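Local coordinates for luciferase (Lingulodinium polyedrum, PDB 1VPR), which catalyses the oxidation of an open-chain tetrapyrrole luciferin by molecular oxygen with emission of blue light, here as one of three homologous domains, most active near pH 6.3, at residues Y25-F29 with Y60-C64; D198-T202 with F273-R277; L325-N330 with P340-K344. Residue numbers count along the deposited sequence, not the author numbering.

Contact 1: residues Y25-F29 with Y60-C64; sequences YGDNF and YLLEC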
ATOM      1  N   TYR A  25     -15.015 -16.812   2.467  1.00 38.41           N
ATOM      2  CA  TYR A  25     -15.396 -15.609   3.205  1.00 37.44           C
ATOM      3  C   TYR A  25     -16.691 -14.952   2.736  1.00 38.67           C
ATOM      4  O   TYR A  25     -16.780 -13.719   2.627  1.00 38.06           O
ATOM      5  CB  TYR A  25     -14.249 -14.591   3.157  1.00 36.59           C
ATOM      6  CG  TYR A  25     -12.940 -15.133   3.699  1.00 34.46           C
ATOM      7  CD1 TYR A  25     -11.820 -15.267   2.875  1.00 34.18           C
ATOM      8  CD2 TYR A  25     -12.825 -15.526   5.031  1.00 34.80           C
ATOM      9  CE1 TYR A  25     -10.614 -15.779   3.368  1.00 33.28           C
ATOM     10  CE2 TYR A  25     -11.627 -16.042   5.533  1.00 34.71           C
ATOM     11  CZ  TYR A  25     -10.524 -16.163   4.700  1.00 33.65           C
ATOM     12  OH  TYR A  25      -9.334 -16.664   5.212  1.00 33.85           O
ATOM     13  N   GLY A  26     -17.699 -15.778   2.475  1.00 39.07           N
ATOM     14  CA  GLY A  26     -18.978 -15.255   2.030  1.00 39.30           C
ATOM     15  C   GLY A  26     -18.821 -14.160   0.991  1.00 39.25           C
ATOM     16  O   GLY A  26     -18.028 -14.292   0.062  1.00 40.86           O
ATOM     17  N   ASP A  27     -19.549 -13.060   1.166  1.00 38.59           N
ATOM     18  CA  ASP A  27     -19.493 -11.966   0.208  1.00 39.03           C
ATOM     19  C   ASP A  27     -18.467 -10.867   0.521  1.00 37.25           C
ATOM     20  O   ASP A  27     -18.530  -9.779  -0.051  1.00 36.87           O
ATOM     21  CB  ASP A  27     -20.887 -11.344   0.066  1.00 42.70           C
ATOM     22  CG  ASP A  27     -21.083 -10.651  -1.274  1.00 45.83           C
ATOM     23  OD1 ASP A  27     -21.147 -11.355  -2.313  1.00 48.08           O
ATOM     24  OD2 ASP A  27     -21.162  -9.400  -1.288  1.00 48.60           O
ATOM     25  N   ASN A  28     -17.512 -11.140   1.402  1.00 34.50           N
ATOM     26  CA  ASN A  28     -16.522 -10.121   1.739  1.00 33.32           C
ATOM     27  C   ASN A  28     -15.617  -9.726   0.571  1.00 32.43           C
ATOM     28  O   ASN A  28     -15.128  -8.593   0.519  1.00 32.46           O
ATOM     29  CB  ASN A  28     -15.676 -10.582   2.937  1.00 31.24           C
ATOM     30  CG  ASN A  28     -16.411 -10.424   4.256  1.00 32.35           C
ATOM     31  OD1 ASN A  28     -17.604 -10.106   4.270  1.00 30.83           O
ATOM     32  ND2 ASN A  28     -15.707 -10.634   5.370  1.00 31.00           N
ATOM     33  N   PHE A  29     -15.417 -10.649  -0.367  1.00 31.63           N
ATOM     34  CA  PHE A  29     -14.564 -10.412  -1.542  1.00 32.95           C
ATOM     35  C   PHE A  29     -15.384 -10.416  -2.827  1.00 34.08           C
ATOM     36  O   PHE A  29     -16.059 -11.407  -3.135  1.00 32.98           O
ATOM     37  CB  PHE A  29     -13.481 -11.502  -1.639  1.00 31.50           C
ATOM     38  CG  PHE A  29     -12.470 -11.460  -0.526  1.00 31.63           C
ATOM     39  CD1 PHE A  29     -11.205 -10.910  -0.735  1.00 31.47           C
ATOM     40  CD2 PHE A  29     -12.788 -11.938   0.742  1.00 29.09           C
ATOM     41  CE1 PHE A  29     -10.279 -10.837   0.301  1.00 29.74           C
ATOM     42  CE2 PHE A  29     -11.868 -11.869   1.784  1.00 30.65           C
ATOM     43  CZ  PHE A  29     -10.611 -11.317   1.563  1.00 30.80           C
ATOM     44  N   TYR A  60      -9.563 -11.807  12.288  1.00 23.59           N
ATOM     45  CA  TYR A  60      -9.951 -11.955  10.890  1.00 23.45           C
ATOM     46  C   TYR A  60      -8.807 -11.406  10.027  1.00 23.60           C
ATOM     47  O   TYR A  60      -8.400 -12.016   9.034  1.00 22.78           O
ATOM     48  CB  TYR A  60     -11.226 -11.167  10.608  1.00 23.33           C
ATOM     49  CG  TYR A  60     -11.615 -11.143   9.144  1.00 24.62           C
ATOM     50  CD1 TYR A  60     -12.078 -12.294   8.497  1.00 24.56           C
ATOM     51  CD2 TYR A  60     -11.546  -9.951   8.411  1.00 24.22           C
ATOM     52  CE1 TYR A  60     -12.466 -12.251   7.150  1.00 23.81           C
ATOM     53  CE2 TYR A  60     -11.937  -9.894   7.073  1.00 23.03           C
ATOM     54  CZ  TYR A  60     -12.392 -11.040   6.450  1.00 25.36           C
ATOM     55  OH  TYR A  60     -12.765 -10.975   5.125  1.00 25.42           O
ATOM     56  N   LEU A  61      -8.301 -10.240  10.410  1.00 24.36           N
ATOM     57  CA  LEU A  61      -7.201  -9.621   9.681  1.00 25.05           C
ATOM     58  C   LEU A  61      -5.975 -10.542   9.678  1.00 24.69           C
ATOM     59  O   LEU A  61      -5.288 -10.669   8.664  1.00 24.15           O
ATOM     60  CB  LEU A  61      -6.841  -8.266  10.307  1.00 24.52           C
ATOM     61  CG  LEU A  61      -7.898  -7.170  10.216  1.00 25.97           C
ATOM     62  CD1 LEU A  61      -7.291  -5.872  10.729  1.00 27.33           C
ATOM     63  CD2 LEU A  61      -8.383  -7.019   8.770  1.00 22.78           C
ATOM     64  N   LEU A  62      -5.698 -11.193  10.803  1.00 24.10           N
ATOM     65  CA  LEU A  62      -4.554 -12.091  10.851  1.00 25.13           C
ATOM     66  C   LEU A  62      -4.689 -13.177   9.814  1.00 26.08           C
ATOM     67  O   LEU A  62      -3.719 -13.511   9.129  1.00 26.66           O
ATOM     68  CB  LEU A  62      -4.394 -12.735  12.225  1.00 27.61           C
ATOM     69  CG  LEU A  62      -3.548 -11.972  13.237  1.00 31.55           C
ATOM     70  CD1 LEU A  62      -3.343 -12.862  14.461  1.00 34.44           C
ATOM     71  CD2 LEU A  62      -2.183 -11.616  12.627  1.00 33.04           C
ATOM     72  N   GLU A  63      -5.886 -13.735   9.681  1.00 23.66           N
ATOM     73  CA  GLU A  63      -6.069 -14.776   8.696  1.00 24.78           C
ATOM     74  C   GLU A  63      -6.002 -14.193   7.283  1.00 23.14           C
ATOM     75  O   GLU A  63      -5.512 -14.846   6.371  1.00 22.46           O
ATOM     76  CB  GLU A  63      -7.399 -15.486   8.910  1.00 25.11           C
ATOM     77  CG  GLU A  63      -7.562 -16.728   8.062  1.00 29.50           C
ATOM     78  CD  GLU A  63      -8.855 -17.452   8.385  1.00 30.82           C
ATOM     79  OE1 GLU A  63      -9.833 -17.327   7.612  1.00 32.34           O
ATOM     80  OE2 GLU A  63      -8.890 -18.131   9.430  1.00 34.83           O
ATOM     81  N   CYS A  64      -6.468 -12.963   7.096  1.00 21.98           N
ATOM     82  CA  CYS A  64      -6.413 -12.378   5.761  1.00 21.72           C
ATOM     83  C   CYS A  64      -4.991 -12.080   5.342  1.00 21.52           C
ATOM     84  O   CYS A  64      -4.707 -11.960   4.145  1.00 21.71           O
ATOM     85  CB  CYS A  64      -7.247 -11.099   5.681  1.00 24.61           C
ATOM     86  SG  CYS A  64      -9.034 -11.385   5.661  1.00 27.55           S
TER
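Tyr25 lays the face of its ring over the edge of the Tyr60 ring in an offset edge-to-face pair, with centroids 5.8 Å apart, planes at 90° and Tyr25 CD2 3.9 Å from Tyr60 CE1. The sulfur of Cys64, one helical turn on from Tyr60, lies obliquely over the Tyr25 ring, SG 5.2 Å from the Tyr25 centroid in a Cys sulfur-aromatic contact. Beyond the ring, Tyr25 OH donates a short hydrogen bond to Glu63 OE1 (2.5 Å), so that one side chain spans apolar and polar parts of the helix surface. A second polar tie runs from Asn28 ND2 to Tyr60 OH at 3.0 Å and is nearly straight; that hydroxyl is also hydrogen-bonded to His34. Phe29 completes the packing, with CE2 3.6 Å from Tyr60 OH and CZ 4.4 Å from Cys64 SG. The backbones stay well apart, 9.9 Å between the CA atoms of Tyr25 and Cys64, and side chains alone bridge the gap. The contact packs the loop leading into strand 29-30 against helix 57-65 within the helical bundle domain, beside hairpin strand 33-34 and strand 47-49, while Leu62 on the helix packs against helix 172-181.

Contact 2: residues D198-T202 with F273-R277; sequences DHHQT and FRIER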
ATOM      1  N   ASP A 198      -2.089   1.504   9.952  1.00 16.59           N
ATOM      2  CA  ASP A 198      -2.814   1.571   8.681  1.00 17.47           C
ATOM      3  C   ASP A 198      -1.921   1.792   7.471  1.00 15.58           C
ATOM      4  O   ASP A 198      -0.832   2.387   7.549  1.00 17.45           O
ATOM      5  CB  ASP A 198      -3.930   2.641   8.719  1.00 17.39           C
ATOM      6  CG  ASP A 198      -5.149   2.270   7.846  1.00 21.41           C
ATOM      7  OD1 ASP A 198      -6.110   3.077   7.746  1.00 19.24           O
ATOM      8  OD2 ASP A 198      -5.168   1.164   7.259  1.00 25.10           O
ATOM      9  N   HIS A 199      -2.416   1.282   6.351  1.00 14.18           N
ATOM     10  CA  HIS A 199      -1.761   1.357   5.066  1.00 14.70           C
ATOM     11  C   HIS A 199      -0.250   1.189   5.065  1.00 12.78           C
ATOM     12  O   HIS A 199       0.242   0.176   5.551  1.00 10.67           O
ATOM     13  CB  HIS A 199      -2.210   2.620   4.284  1.00 15.75           C
ATOM     14  CG  HIS A 199      -2.081   3.912   5.032  1.00 14.41           C
ATOM     15  ND1 HIS A 199      -0.914   4.646   5.054  1.00 13.57           N
ATOM     16  CD2 HIS A 199      -2.980   4.609   5.769  1.00 14.19           C
ATOM     17  CE1 HIS A 199      -1.100   5.741   5.772  1.00 16.40           C
ATOM     18  NE2 HIS A 199      -2.346   5.741   6.217  1.00 15.61           N
ATOM     19  N   HIS A 200       0.512   2.156   4.553  1.00 11.62           N
ATOM     20  CA  HIS A 200       1.952   1.930   4.476  1.00 12.10           C
ATOM     21  C   HIS A 200       2.782   2.147   5.714  1.00 14.21           C
ATOM     22  O   HIS A 200       4.002   2.169   5.627  1.00 16.60           O
ATOM     23  CB  HIS A 200       2.538   2.705   3.293  1.00  9.42           C
ATOM     24  CG  HIS A 200       1.962   2.277   1.983  1.00 12.94           C
ATOM     25  ND1 HIS A 200       1.935   0.957   1.586  1.00 14.82           N
ATOM     26  CD2 HIS A 200       1.383   2.985   0.985  1.00 13.87           C
ATOM     27  CE1 HIS A 200       1.366   0.872   0.395  1.00 17.37           C
ATOM     28  NE2 HIS A 200       1.023   2.089   0.008  1.00 16.70           N
ATOM     29  N   GLN A 201       2.123   2.308   6.861  1.00 14.27           N
ATOM     30  CA  GLN A 201       2.826   2.443   8.127  1.00 16.19           C
ATOM     31  C   GLN A 201       3.392   1.075   8.495  1.00 16.43           C
ATOM     32  O   GLN A 201       4.401   0.989   9.204  1.00 16.05           O
ATOM     33  CB  GLN A 201       1.884   2.969   9.205  1.00 14.29           C
ATOM     34  CG  GLN A 201       1.709   4.477   9.083  1.00 18.71           C
ATOM     35  CD  GLN A 201       0.535   5.024   9.857  1.00 18.94           C
ATOM     36  OE1 GLN A 201       0.681   5.972  10.614  1.00 21.81           O
ATOM     37  NE2 GLN A 201      -0.635   4.457   9.646  1.00 19.90           N
ATOM     38  N   THR A 202       2.749   0.009   8.015  1.00 15.09           N
ATOM     39  CA  THR A 202       3.258  -1.347   8.231  1.00 13.40           C
ATOM     40  C   THR A 202       3.089  -2.069   6.904  1.00 13.81           C
ATOM     41  O   THR A 202       2.420  -1.569   6.011  1.00 13.35           O
ATOM     42  CB  THR A 202       2.481  -2.144   9.320  1.00 13.10           C
ATOM     43  OG1 THR A 202       1.087  -2.193   8.990  1.00 14.46           O
ATOM     44  CG2 THR A 202       2.651  -1.488  10.665  1.00 14.27           C
ATOM     45  N   PHE A 273       1.253  11.505   4.035  1.00 16.62           N
ATOM     46  CA  PHE A 273       2.332  10.576   4.382  1.00 15.08           C
ATOM     47  C   PHE A 273       3.316  10.613   3.233  1.00 15.43           C
ATOM     48  O   PHE A 273       2.933  10.521   2.065  1.00 13.73           O
ATOM     49  CB  PHE A 273       1.811   9.129   4.539  1.00 16.38           C
ATOM     50  CG  PHE A 273       1.010   8.890   5.795  1.00 15.69           C
ATOM     51  CD1 PHE A 273      -0.295   9.342   5.898  1.00 16.99           C
ATOM     52  CD2 PHE A 273       1.572   8.202   6.872  1.00 16.71           C
ATOM     53  CE1 PHE A 273      -1.044   9.122   7.043  1.00 15.53           C
ATOM     54  CE2 PHE A 273       0.839   7.969   8.031  1.00 15.49           C
ATOM     55  CZ  PHE A 273      -0.479   8.430   8.123  1.00 16.71           C
ATOM     56  N   ARG A 274       4.597  10.728   3.538  1.00 13.54           N
ATOM     57  CA  ARG A 274       5.570  10.775   2.471  1.00 13.73           C
ATOM     58  C   ARG A 274       6.327   9.475   2.531  1.00 12.17           C
ATOM     59  O   ARG A 274       6.550   8.935   3.605  1.00 13.67           O
ATOM     60  CB  ARG A 274       6.434  12.018   2.629  1.00 11.96           C
ATOM     61  CG  ARG A 274       5.646  13.288   2.273  1.00 15.90           C
ATOM     62  CD  ARG A 274       6.461  14.562   2.538  1.00 16.43           C
ATOM     63  NE  ARG A 274       6.798  14.639   3.950  1.00 18.08           N
ATOM     64  CZ  ARG A 274       7.670  15.497   4.459  1.00 19.12           C
ATOM     65  NH1 ARG A 274       8.283  16.360   3.652  1.00 19.69           N
ATOM     66  NH2 ARG A 274       7.952  15.462   5.758  1.00 17.51           N
ATOM     67  N   ILE A 275       6.745   8.966   1.378  1.00 13.53           N
ATOM     68  CA  ILE A 275       7.322   7.628   1.373  1.00 12.35           C
ATOM     69  C   ILE A 275       8.297   7.329   0.257  1.00 12.82           C
ATOM     70  O   ILE A 275       8.276   7.987  -0.788  1.00 15.50           O
ATOM     71  CB  ILE A 275       6.121   6.627   1.306  1.00 13.84           C
ATOM     72  CG1 ILE A 275       6.582   5.165   1.278  1.00 12.48           C
ATOM     73  CG2 ILE A 275       5.274   6.921   0.033  1.00 14.19           C
ATOM     74  CD1 ILE A 275       5.377   4.212   1.257  1.00 14.98           C
ATOM     75  N   GLU A 276       9.190   6.371   0.502  1.00 14.55           N
ATOM     76  CA  GLU A 276      10.108   5.916  -0.536  1.00 12.73           C
ATOM     77  C   GLU A 276      10.238   4.406  -0.443  1.00 13.16           C
ATOM     78  O   GLU A 276      10.006   3.810   0.634  1.00 12.63           O
ATOM     79  CB  GLU A 276      11.519   6.535  -0.407  1.00 12.39           C
ATOM     80  CG  GLU A 276      12.323   6.157   0.841  1.00 14.26           C
ATOM     81  CD  GLU A 276      13.811   6.282   0.584  1.00 19.12           C
ATOM     82  OE1 GLU A 276      14.265   7.429   0.351  1.00 17.68           O
ATOM     83  OE2 GLU A 276      14.528   5.241   0.581  1.00 16.17           O
ATOM     84  N   ARG A 277      10.564   3.783  -1.579  1.00 13.68           N
ATOM     85  CA  ARG A 277      10.858   2.350  -1.621  1.00 13.11           C
ATOM     86  C   ARG A 277      12.124   2.284  -2.437  1.00 11.87           C
ATOM     87  O   ARG A 277      12.176   2.864  -3.519  1.00 14.52           O
ATOM     88  CB  ARG A 277       9.788   1.524  -2.330  1.00 12.82           C
ATOM     89  CG  ARG A 277       8.549   1.211  -1.462  1.00 14.70           C
ATOM     90  CD  ARG A 277       7.403   0.651  -2.309  1.00 13.33           C
ATOM     91  NE  ARG A 277       6.323   0.167  -1.447  1.00 15.03           N
ATOM     92  CZ  ARG A 277       5.131  -0.220  -1.892  1.00 14.26           C
ATOM     93  NH1 ARG A 277       4.870  -0.184  -3.190  1.00  9.78           N
ATOM     94  NH2 ARG A 277       4.193  -0.623  -1.031  1.00 13.16           N
TER
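The loop at 198-202 passes beside strand 273-277 without pairing with it: the nearest CA atoms, those of His200 and Ile275, are 8.4 Å apart. Phe273, Ile275 and Arg277 alternate toward the loop, whereas Arg274 and Glu276 belong to the other face of the sheet. The loop is braced internally by hydrogen bonds from Gln201 N and NE2 to Asp198 O, both 3.0 Å. His199 presents its ring edge to the face of Phe273 in a T-shaped pair, centroids 4.5 Å apart and planes at 89°, with CE1 3.6 Å from Phe273 CE1; its NE2 is hydrogen-bonded to Glu266. Strand 271-282 belongs to the ten-stranded antiparallel sheet that forms the calycin-type β-barrel of the catalytic domain, and the loop links helix 187-197 to strand 206-212. Gln201 OE1 approaches the Phe273 edge, 3.3 Å from CE2; Gln201 NE2 is also hydrogen-bonded to Ala195 O. Farther along, His200 CB rests 3.8 Å from Ile275 CD1, and His200 CE1 lies 3.5 Å from Arg277 NH2, a guanidinium whose main polar partner is Gln290.

Contact 3: residues L325-N330 with P340-K344; sequences LAGRDN and PTLAK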
ATOM      1  N   LEU A 325      -6.682  16.380  -8.403  1.00 15.47           N
ATOM      2  CA  LEU A 325      -6.272  17.754  -8.674  1.00 17.48           C
ATOM      3  C   LEU A 325      -7.499  18.642  -8.963  1.00 19.02           C
ATOM      4  O   LEU A 325      -7.361  19.805  -9.361  1.00 17.62           O
ATOM      5  CB  LEU A 325      -5.288  17.791  -9.859  1.00 18.32           C
ATOM      6  CG  LEU A 325      -4.034  16.901  -9.727  1.00 16.61           C
ATOM      7  CD1 LEU A 325      -3.159  17.064 -10.986  1.00 17.04           C
ATOM      8  CD2 LEU A 325      -3.232  17.313  -8.459  1.00 16.45           C
ATOM      9  N   ALA A 326      -8.696  18.102  -8.746  1.00 18.01           N
ATOM     10  CA  ALA A 326      -9.927  18.855  -8.996  1.00 20.84           C
ATOM     11  C   ALA A 326      -9.900  19.532 -10.355  1.00 20.16           C
ATOM     12  O   ALA A 326     -10.266  20.707 -10.479  1.00 19.84           O
ATOM     13  CB  ALA A 326     -10.144  19.922  -7.904  1.00 20.71           C
ATOM     14  N   GLY A 327      -9.441  18.807 -11.367  1.00 20.94           N
ATOM     15  CA  GLY A 327      -9.404  19.354 -12.711  1.00 20.75           C
ATOM     16  C   GLY A 327      -8.371  20.429 -12.988  1.00 22.85           C
ATOM     17  O   GLY A 327      -8.385  21.019 -14.065  1.00 23.27           O
ATOM     18  N   ARG A 328      -7.460  20.684 -12.056  1.00 22.18           N
ATOM     19  CA  ARG A 328      -6.459  21.727 -12.281  1.00 23.63           C
ATOM     20  C   ARG A 328      -5.113  21.224 -12.773  1.00 23.45           C
ATOM     21  O   ARG A 328      -4.339  20.638 -12.011  1.00 22.17           O
ATOM     22  CB  ARG A 328      -6.247  22.556 -11.002  1.00 27.22           C
ATOM     23  CG  ARG A 328      -5.277  23.727 -11.213  1.00 31.60           C
ATOM     24  CD  ARG A 328      -4.975  24.545  -9.956  1.00 33.66           C
ATOM     25  NE  ARG A 328      -3.886  25.493 -10.204  1.00 36.76           N
ATOM     26  CZ  ARG A 328      -3.334  26.284  -9.279  1.00 36.97           C
ATOM     27  NH1 ARG A 328      -2.345  27.106  -9.612  1.00 33.99           N
ATOM     28  NH2 ARG A 328      -3.772  26.255  -8.024  1.00 37.68           N
ATOM     29  N   ASP A 329      -4.817  21.471 -14.045  1.00 22.86           N
ATOM     30  CA  ASP A 329      -3.544  21.058 -14.619  1.00 21.84           C
ATOM     31  C   ASP A 329      -2.395  21.735 -13.882  1.00 23.39           C
ATOM     32  O   ASP A 329      -2.533  22.873 -13.421  1.00 24.37           O
ATOM     33  CB  ASP A 329      -3.468  21.467 -16.090  1.00 22.82           C
ATOM     34  CG  ASP A 329      -4.377  20.650 -16.996  1.00 22.50           C
ATOM     35  OD1 ASP A 329      -4.534  21.060 -18.165  1.00 21.06           O
ATOM     36  OD2 ASP A 329      -4.925  19.611 -16.573  1.00 20.86           O
ATOM     37  N   ASN A 330      -1.263  21.035 -13.766  1.00 23.20           N
ATOM     38  CA  ASN A 330      -0.065  21.577 -13.133  1.00 23.41           C
ATOM     39  C   ASN A 330      -0.323  22.267 -11.798  1.00 25.72           C
ATOM     40  O   ASN A 330       0.182  23.373 -11.541  1.00 23.97           O
ATOM     41  CB  ASN A 330       0.627  22.527 -14.120  1.00 24.35           C
ATOM     42  CG  ASN A 330       0.876  21.865 -15.471  1.00 27.48           C
ATOM     43  OD1 ASN A 330       1.478  20.793 -15.542  1.00 29.63           O
ATOM     44  ND2 ASN A 330       0.405  22.488 -16.543  1.00 27.19           N
ATOM     45  N   PRO A 340       4.379  19.283 -12.810  1.00 21.06           N
ATOM     46  CA  PRO A 340       3.931  18.934 -14.162  1.00 21.57           C
ATOM     47  C   PRO A 340       3.122  17.673 -14.440  1.00 22.43           C
ATOM     48  O   PRO A 340       3.608  16.753 -15.109  1.00 26.44           O
ATOM     49  CB  PRO A 340       5.230  18.953 -14.948  1.00 22.35           C
ATOM     50  CG  PRO A 340       6.162  18.300 -13.968  1.00 21.52           C
ATOM     51  CD  PRO A 340       5.821  19.029 -12.667  1.00 22.09           C
ATOM     52  N   THR A 341       1.891  17.638 -13.951  1.00 21.19           N
ATOM     53  CA  THR A 341       0.991  16.519 -14.196  1.00 19.91           C
ATOM     54  C   THR A 341      -0.362  17.127 -14.530  1.00 19.60           C
ATOM     55  O   THR A 341      -0.841  17.999 -13.803  1.00 21.87           O
ATOM     56  CB  THR A 341       0.874  15.580 -12.967  1.00 17.18           C
ATOM     57  OG1 THR A 341       2.072  14.789 -12.859  1.00 18.59           O
ATOM     58  CG2 THR A 341      -0.342  14.625 -13.114  1.00 18.95           C
ATOM     59  N   LEU A 342      -0.950  16.698 -15.645  1.00 20.21           N
ATOM     60  CA  LEU A 342      -2.249  17.189 -16.095  1.00 18.99           C
ATOM     61  C   LEU A 342      -3.377  16.494 -15.337  1.00 21.65           C
ATOM     62  O   LEU A 342      -3.314  15.288 -15.043  1.00 21.02           O
ATOM     63  CB  LEU A 342      -2.425  16.953 -17.605  1.00 20.89           C
ATOM     64  CG  LEU A 342      -1.298  17.538 -18.475  1.00 23.22           C
ATOM     65  CD1 LEU A 342      -1.475  17.144 -19.934  1.00 22.92           C
ATOM     66  CD2 LEU A 342      -1.275  19.069 -18.301  1.00 22.27           C
ATOM     67  N   ALA A 343      -4.418  17.269 -15.044  1.00 20.26           N
ATOM     68  CA  ALA A 343      -5.578  16.795 -14.312  1.00 19.74           C
ATOM     69  C   ALA A 343      -6.570  16.036 -15.186  1.00 20.21           C
ATOM     70  O   ALA A 343      -7.750  16.394 -15.258  1.00 18.93           O
ATOM     71  CB  ALA A 343      -6.260  17.988 -13.644  1.00 19.93           C
ATOM     72  N   LYS A 344      -6.085  14.999 -15.864  1.00 19.44           N
ATOM     73  CA  LYS A 344      -6.932  14.168 -16.719  1.00 17.13           C
ATOM     74  C   LYS A 344      -6.564  12.728 -16.418  1.00 16.85           C
ATOM     75  O   LYS A 344      -5.383  12.384 -16.299  1.00 18.61           O
ATOM     76  CB  LYS A 344      -6.692  14.475 -18.191  1.00 19.05           C
TER
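An aspartate side chain here takes up a backbone amide where one long loop folds back on itself: Asp329 OD2 accepts a hydrogen bond from Ala343 N at 2.8 Å. The loop follows helix 321-324, which ends in a Schellman motif with Ala326 as its C-prime residue, and a type I' β turn from Leu325 to Arg328 is closed by Arg328 N to Leu325 O (2.8 Å). Both Ala326 and Gly327 adopt positive phi, as this turn requires at its two central positions, and the chain is thereby redirected to run alongside 340-344. The 340-344 part has its own tight bend, an inverse γ turn centred on Ala343, with a weak hydrogen bond from Lys344 N to Leu342 O (2.9 Å). Ala343 has the largest area covered by the other segment, 82 Å². Ala343 CB packs on the Gly327-Arg328 peptide, 3.3 Å from Gly327 C and 3.4 Å from Arg328 N, and lies 3.9 Å from Leu325 CB. Leu325 reaches on to the backbone of Thr341, CD1 to O at 3.8 Å, and both residues also touch Trp145; the Thr341 hydroxyl is hydrogen-bonded to Gly235 O. These contacts join the two parts of the loop on the periphery of the catalytic domain. Toward the solvent, Leu342 packs beside Asp329, CD2 3.7 Å from CG, and the Asn330 side chain extends to Pro340, OD1 3.4 Å from CA. The second crossing hydrogen bond is purely backbone: Asn330 N donates to Thr341 O at 3.1 Å.

Contacts 1 and 2 are buried, whereas contact 3 is partly exposed and lies across the chain's centre from contact 1, about 37 Å between their centres. Contact 2 is the most central, about 7 Å from the chain's centre, and sets a loop against a barrel strand; contact 1 sets a loop against a helix of the helical bundle domain; contact 3 folds one catalytic-domain loop back on itself. Both buried contacts use edge-to-face aromatic pairs between distant backbones, but hydrogen bonds link the segments in contact 1 and not in contact 2. Contact 3 lacks aromatic residues and brings its backbones close enough for main-chain amides to bond across. Helix 172-181 touches residues of both 60-64 and 198-202.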